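Local coordinates for glycosyl transferase (Staphylococcus aureus, PDB 5TZJ), which is a family 2 glycosyltransferase that binds uridine-diphosphate-N-acetylglucosamine in a pocket, at residues 93-103 against 195-206. Residues are numbered along the deposited sequence; the frame is centred on the assembly and turned at random.
Sequences DDYINKETLKD and LSDKAYYYATKR. With UD1 (uridine-diphosphate-N-acetylglucosamine), chain C.
Beside the diphosphate in the pocket for uridine-diphosphate-N-acetylglucosamine, Asp93 meets Arg206, and from there a short antiparallel ribbon runs away from the ligand. Arg206 NE forms a salt bridge to Asp93 OD2 at 3.0 Å whose N-H is bent to 129°, a weak hydrogen bond, while NH2 gives weak bonds to O1A and O2A of the ligand; NH1 is held by the carbonyl of Glu209. Next along, the carboxylate of Asp94 is shared out: OD2 takes Tyr201 OH on its anti lone pair at 2.5 Å, the carboxylate standing steeply to the ring, and OD1 receives Thr204 N from above its plane. Tyr201 OH is also bonded to Asp91 N, and Asp91 itself touches the ligand.

Tyr95 and Tyr202 form the hydrogen-bonded pair of the ribbon. Their rings lie 17° from parallel but slid apart, so it is Tyr202 CB that sits over the Tyr95 face, a CH-pi contact 3.8 Å from the centroid. Beyond Ile96, Asn97 N bonds to Tyr200 O, and with its CG anti to N (chi1 -174°) the Asn97 amide passes ND2 to Ala199 O while OD1 closes an Asx turn on Glu99 N. At the far end Asp103 OD2 accepts Tyr200 OH at 2.5 Å and forms a salt bridge to Lys198 NZ at 3.3 Å, weak as a hydrogen bond; Lys198 CG rests on the Tyr200 face.

Strand 201-203 lies between strand 95-96 and the parallel strand 115-122, with helix 16-24 packing on Tyr95 and Ile96 and helix 100-111 starting just past the Asx turn.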
loop_
_atom_site.group_PDB
_atom_site.type_symbol
_atom_site.label_atom_id
_atom_site.label_comp_id
_atom_site.label_asym_id
_atom_site.label_seq_id
_atom_site.Cartn_x
_atom_site.Cartn_y
_atom_site.Cartn_z
ATOM N N ASP A 93 -7.205 -8.878 12.346
ATOM C CA ASP A 93 -7.989 -9.969 11.791
ATOM C C ASP A 93 -7.154 -10.915 10.931
ATOM O O ASP A 93 -7.722 -11.778 10.250
ATOM C CB ASP A 93 -9.147 -9.398 10.971
ATOM C CG ASP A 93 -8.662 -8.407 9.905
ATOM O OD1 ASP A 93 -7.440 -8.100 9.891
ATOM O OD2 ASP A 93 -9.492 -7.909 9.106
ATOM N N ASP A 94 -5.827 -10.781 10.941
ATOM C CA ASP A 94 -4.950 -11.679 10.175
ATOM C C ASP A 94 -4.158 -12.573 11.137
ATOM O O ASP A 94 -4.292 -12.481 12.355
ATOM C CB ASP A 94 -4.025 -10.875 9.253
ATOM C CG ASP A 94 -4.800 -10.008 8.256
ATOM O OD1 ASP A 94 -5.953 -10.377 7.925
ATOM O OD2 ASP A 94 -4.266 -8.952 7.828
ATOM N N TYR A 95 -3.341 -13.465 10.584
ATOM C CA TYR A 95 -2.411 -14.240 11.396
ATOM C C TYR A 95 -1.224 -14.613 10.522
ATOM O O TYR A 95 -1.196 -14.315 9.325
ATOM C CB TYR A 95 -3.084 -15.482 12.026
ATOM C CG TYR A 95 -3.903 -16.301 11.052
ATOM C CD1 TYR A 95 -5.213 -15.949 10.762
ATOM C CD2 TYR A 95 -3.367 -17.425 10.426
ATOM C CE1 TYR A 95 -5.960 -16.680 9.867
ATOM C CE2 TYR A 95 -4.117 -18.167 9.542
ATOM C CZ TYR A 95 -5.411 -17.770 9.262
ATOM O OH TYR A 95 -6.184 -18.497 8.382
ATOM N N ILE A 96 -0.220 -15.253 11.135
ATOM C CA ILE A 96 1.044 -15.507 10.453
ATOM C C ILE A 96 1.479 -16.958 10.681
ATOM O O ILE A 96 1.087 -17.610 11.656
ATOM C CB ILE A 96 2.154 -14.510 10.895
ATOM C CG1 ILE A 96 2.487 -14.665 12.377
ATOM C CG2 ILE A 96 1.712 -13.031 10.652
ATOM C CD1 ILE A 96 3.761 -13.953 12.797
ATOM N N ASN A 97 2.285 -17.461 9.743
ATOM C CA ASN A 97 2.806 -18.824 9.819
ATOM C C ASN A 97 3.692 -18.996 11.048
ATOM O O ASN A 97 4.371 -18.065 11.482
ATOM C CB ASN A 97 3.611 -19.132 8.545
ATOM C CG ASN A 97 4.068 -20.576 8.466
ATOM O OD1 ASN A 97 4.776 -21.087 9.345
ATOM N ND2 ASN A 97 3.661 -21.247 7.396
ATOM N N LYS A 98 3.724 -20.218 11.596
ATOM C CA LYS A 98 4.457 -20.413 12.843
ATOM C C LYS A 98 5.969 -20.291 12.653
ATOM O O LYS A 98 6.679 -19.974 13.614
ATOM C CB LYS A 98 4.095 -21.768 13.461
ATOM C CG LYS A 98 4.801 -22.919 12.806
ATOM C CD LYS A 98 4.475 -24.246 13.477
ATOM C CE LYS A 98 3.422 -25.003 12.684
ATOM N NZ LYS A 98 3.905 -25.313 11.299
ATOM N N GLU A 99 6.476 -20.491 11.439
ATOM C CA GLU A 99 7.894 -20.334 11.154
ATOM C C GLU A 99 8.250 -18.946 10.624
ATOM O O GLU A 99 9.406 -18.714 10.248
ATOM C CB GLU A 99 8.329 -21.420 10.171
ATOM C CG GLU A 99 7.966 -22.801 10.691
ATOM C CD GLU A 99 8.447 -23.924 9.803
ATOM O OE1 GLU A 99 9.674 -24.200 9.753
ATOM O OE2 GLU A 99 7.578 -24.529 9.147
ATOM N N THR A 100 7.299 -18.011 10.620
ATOM C CA THR A 100 7.550 -16.706 10.012
ATOM C C THR A 100 8.760 -16.018 10.626
ATOM O O THR A 100 9.690 -15.632 9.914
ATOM C CB THR A 100 6.315 -15.819 10.138
ATOM O OG1 THR A 100 5.253 -16.405 9.379
ATOM C CG2 THR A 100 6.611 -14.435 9.618
ATOM N N LEU A 101 8.775 -15.857 11.949
ATOM C CA LEU A 101 9.866 -15.096 12.558
ATOM C C LEU A 101 11.193 -15.850 12.460
ATOM O O LEU A 101 12.253 -15.237 12.293
ATOM C CB LEU A 101 9.531 -14.756 14.022
ATOM C CG LEU A 101 8.320 -13.832 14.264
ATOM C CD1 LEU A 101 8.325 -13.221 15.699
ATOM C CD2 LEU A 101 8.210 -12.742 13.187
ATOM N N LYS A 102 11.158 -17.174 12.583
ATOM C CA LYS A 102 12.376 -17.957 12.397
ATOM C C LYS A 102 12.904 -17.810 10.969
ATOM O O LYS A 102 14.063 -17.434 10.757
ATOM C CB LYS A 102 12.110 -19.422 12.729
ATOM C CG LYS A 102 13.311 -20.322 12.588
ATOM C CD LYS A 102 12.887 -21.749 12.832
ATOM C CE LYS A 102 11.803 -22.188 11.854
ATOM N NZ LYS A 102 11.538 -23.657 11.933
ATOM N N ASP A 103 12.052 -18.066 9.977
ATOM C CA ASP A 103 12.501 -17.937 8.588
ATOM C C ASP A 103 12.995 -16.527 8.292
ATOM O O ASP A 103 14.039 -16.351 7.653
ATOM C CB ASP A 103 11.384 -18.322 7.622
ATOM C CG ASP A 103 11.070 -19.801 7.640
ATOM O OD1 ASP A 103 11.664 -20.553 8.469
ATOM O OD2 ASP A 103 10.214 -20.204 6.817
ATOM N N LEU A 195 10.847 -12.958 0.520
ATOM C CA LEU A 195 10.915 -14.316 1.042
ATOM C C LEU A 195 9.603 -15.014 0.690
ATOM O O LEU A 195 8.533 -14.601 1.152
ATOM C CB LEU A 195 11.195 -14.289 2.545
ATOM C CG LEU A 195 11.344 -15.577 3.332
ATOM C CD1 LEU A 195 12.669 -15.637 4.022
ATOM C CD2 LEU A 195 10.322 -15.486 4.381
ATOM N N SER A 196 9.681 -16.026 -0.182
ATOM C CA SER A 196 8.497 -16.714 -0.682
ATOM C C SER A 196 8.490 -18.215 -0.392
ATOM O O SER A 196 7.772 -18.956 -1.065
ATOM C CB SER A 196 8.362 -16.486 -2.184
ATOM O OG SER A 196 7.887 -15.191 -2.459
ATOM N N ASP A 197 9.239 -18.680 0.614
ATOM C CA ASP A 197 9.393 -20.123 0.807
ATOM C C ASP A 197 8.095 -20.808 1.245
ATOM O O ASP A 197 7.873 -21.982 0.901
ATOM C CB ASP A 197 10.521 -20.391 1.804
ATOM C CG ASP A 197 11.889 -20.138 1.194
ATOM O OD1 ASP A 197 11.946 -19.792 -0.002
ATOM O OD2 ASP A 197 12.909 -20.293 1.889
ATOM N N LYS A 198 7.237 -20.116 2.006
ATOM C CA LYS A 198 5.891 -20.622 2.264
ATOM C C LYS A 198 4.914 -19.454 2.379
ATOM O O LYS A 198 5.265 -18.288 2.147
ATOM C CB LYS A 198 5.866 -21.526 3.500
ATOM C CG LYS A 198 6.424 -20.891 4.739
ATOM C CD LYS A 198 7.025 -21.930 5.687
ATOM C CE LYS A 198 8.330 -22.465 5.144
ATOM N NZ LYS A 198 9.109 -23.211 6.161
ATOM N N ALA A 199 3.655 -19.787 2.657
ATOM C CA ALA A 199 2.662 -18.764 2.964
ATOM C C ALA A 199 2.946 -18.235 4.366
ATOM O O ALA A 199 2.759 -18.953 5.350
ATOM C CB ALA A 199 1.257 -19.351 2.854
ATOM N N TYR A 200 3.429 -16.998 4.471
ATOM C CA TYR A 200 3.749 -16.421 5.783
ATOM C C TYR A 200 2.637 -15.550 6.351
ATOM O O TYR A 200 2.252 -15.720 7.514
ATOM C CB TYR A 200 5.057 -15.613 5.711
ATOM C CG TYR A 200 6.264 -16.499 5.449
ATOM C CD1 TYR A 200 6.825 -17.272 6.472
ATOM C CD2 TYR A 200 6.810 -16.598 4.179
ATOM C CE1 TYR A 200 7.928 -18.106 6.232
ATOM C CE2 TYR A 200 7.891 -17.441 3.921
ATOM C CZ TYR A 200 8.457 -18.180 4.947
ATOM O OH TYR A 200 9.545 -18.984 4.686
ATOM N N TYR A 201 2.119 -14.613 5.563
ATOM C CA TYR A 201 1.114 -13.673 6.036
ATOM C C TYR A 201 -0.264 -14.116 5.520
ATOM O O TYR A 201 -0.551 -14.035 4.315
ATOM C CB TYR A 201 1.478 -12.246 5.600
ATOM C CG TYR A 201 0.615 -11.219 6.295
ATOM C CD1 TYR A 201 -0.668 -10.961 5.849
ATOM C CD2 TYR A 201 1.064 -10.544 7.434
ATOM C CE1 TYR A 201 -1.490 -10.080 6.523
ATOM C CE2 TYR A 201 0.260 -9.639 8.082
ATOM C CZ TYR A 201 -1.020 -9.417 7.628
ATOM O OH TYR A 201 -1.843 -8.524 8.285
ATOM N N TYR A 202 -1.130 -14.546 6.432
ATOM C CA TYR A 202 -2.505 -14.896 6.081
ATOM C C TYR A 202 -3.431 -13.701 6.280
ATOM O O TYR A 202 -3.595 -13.195 7.405
ATOM C CB TYR A 202 -2.990 -16.091 6.906
ATOM C CG TYR A 202 -2.141 -17.305 6.706
ATOM C CD1 TYR A 202 -1.049 -17.546 7.527
ATOM C CD2 TYR A 202 -2.410 -18.199 5.692
ATOM C CE1 TYR A 202 -0.252 -18.665 7.359
ATOM C CE2 TYR A 202 -1.620 -19.337 5.512
ATOM C CZ TYR A 202 -0.539 -19.553 6.346
ATOM O OH TYR A 202 0.251 -20.658 6.182
ATOM N N ALA A 203 -4.057 -13.265 5.197
ATOM C CA ALA A 203 -4.970 -12.134 5.212
ATOM C C ALA A 203 -6.393 -12.669 5.044
ATOM O O ALA A 203 -6.694 -13.366 4.068
ATOM C CB ALA A 203 -4.594 -11.132 4.120
ATOM N N THR A 204 -7.248 -12.382 6.024
ATOM C CA THR A 204 -8.610 -12.883 6.057
ATOM C C THR A 204 -9.587 -11.882 5.441
ATOM O O THR A 204 -9.258 -10.725 5.175
ATOM C CB THR A 204 -9.025 -13.178 7.496
ATOM O OG1 THR A 204 -8.779 -12.010 8.306
ATOM C CG2 THR A 204 -8.250 -14.371 8.045
ATOM N N LYS A 205 -10.816 -12.349 5.226
ATOM C CA LYS A 205 -11.959 -11.470 4.988
ATOM C C LYS A 205 -13.069 -11.861 5.962
ATOM O O LYS A 205 -13.899 -12.729 5.668
ATOM C CB LYS A 205 -12.434 -11.524 3.543
ATOM C CG LYS A 205 -12.763 -10.129 3.017
ATOM C CD LYS A 205 -11.630 -9.127 3.384
ATOM C CE LYS A 205 -11.964 -7.688 3.009
ATOM N NZ LYS A 205 -12.446 -7.562 1.609
ATOM N N ARG A 206 -13.059 -11.220 7.132
ATOM C CA ARG A 206 -14.183 -11.257 8.059
ATOM C C ARG A 206 -15.179 -10.174 7.630
ATOM O O ARG A 206 -15.035 -9.559 6.569
ATOM C CB ARG A 206 -13.684 -11.112 9.499
ATOM C CG ARG A 206 -12.612 -10.034 9.737
ATOM C CD ARG A 206 -13.230 -8.686 10.099
ATOM N NE ARG A 206 -12.259 -7.592 10.097
ATOM C CZ ARG A 206 -12.562 -6.338 9.763
ATOM N NH1 ARG A 206 -13.803 -6.042 9.395
ATOM N NH2 ARG A 206 -11.633 -5.385 9.782
HETATM C "C1'" UD1 C . -6.129 -3.338 4.405
HETATM C "C2'" UD1 C . -4.629 -3.431 4.658
HETATM C "C3'" UD1 C . -4.375 -2.753 5.963
HETATM C "C4'" UD1 C . -4.562 -1.296 5.723
HETATM C "C5'" UD1 C . -6.057 -1.053 5.511
HETATM C "C6'" UD1 C . -6.324 0.396 5.226
HETATM C "C7'" UD1 C . -3.742 -5.432 3.430
HETATM C "C8'" UD1 C . -3.775 -4.611 2.153
HETATM N "N2'" UD1 C . -4.183 -4.851 4.673
HETATM O "O1'" UD1 C . -6.735 -4.085 5.394
HETATM O "O3'" UD1 C . -3.068 -3.081 6.515
HETATM O "O4'" UD1 C . -4.069 -0.557 6.823
HETATM O "O5'" UD1 C . -6.557 -1.885 4.382
HETATM O "O6'" UD1 C . -5.370 0.883 4.314
HETATM O "O7'" UD1 C . -3.381 -6.554 3.425
HETATM N N1 UD1 C . -7.919 -0.305 12.882
HETATM C C2 UD1 C . -7.559 0.710 13.912
HETATM N N3 UD1 C . -8.408 1.927 14.112
HETATM C C4 UD1 C . -9.586 2.104 13.269
HETATM C C5 UD1 C . -9.930 1.093 12.215
HETATM C C6 UD1 C . -9.080 -0.108 12.031
HETATM O O2 UD1 C . -6.607 0.546 14.576
HETATM O O4 UD1 C . -10.262 3.068 13.427
HETATM C C1B UD1 C . -7.042 -1.430 12.686
HETATM C C2B UD1 C . -7.796 -2.863 12.538
HETATM O "O2'" UD1 C . -8.112 -3.383 13.890
HETATM C C3B UD1 C . -6.942 -3.609 11.837
HETATM C C4B UD1 C . -6.165 -2.628 10.935
HETATM O O4B UD1 C . -6.407 -1.230 11.533
HETATM O O3B UD1 C . -5.904 -4.246 12.725
HETATM C C5B UD1 C . -6.601 -2.590 9.577
HETATM O O5B UD1 C . -7.956 -2.237 9.526
HETATM P PA UD1 C . -8.938 -3.229 8.646
HETATM O O1A UD1 C . -10.384 -2.911 8.927
HETATM O O2A UD1 C . -8.613 -4.680 8.952
HETATM O O3A UD1 C . -8.514 -2.889 7.070
HETATM P PB UD1 C . -8.330 -3.946 5.810
HETATM O O1B UD1 C . -8.843 -5.339 6.097
HETATM O O2B UD1 C . -9.216 -3.285 4.767
HETATM O O HOH W 1 -7.793 -8.584 6.671
#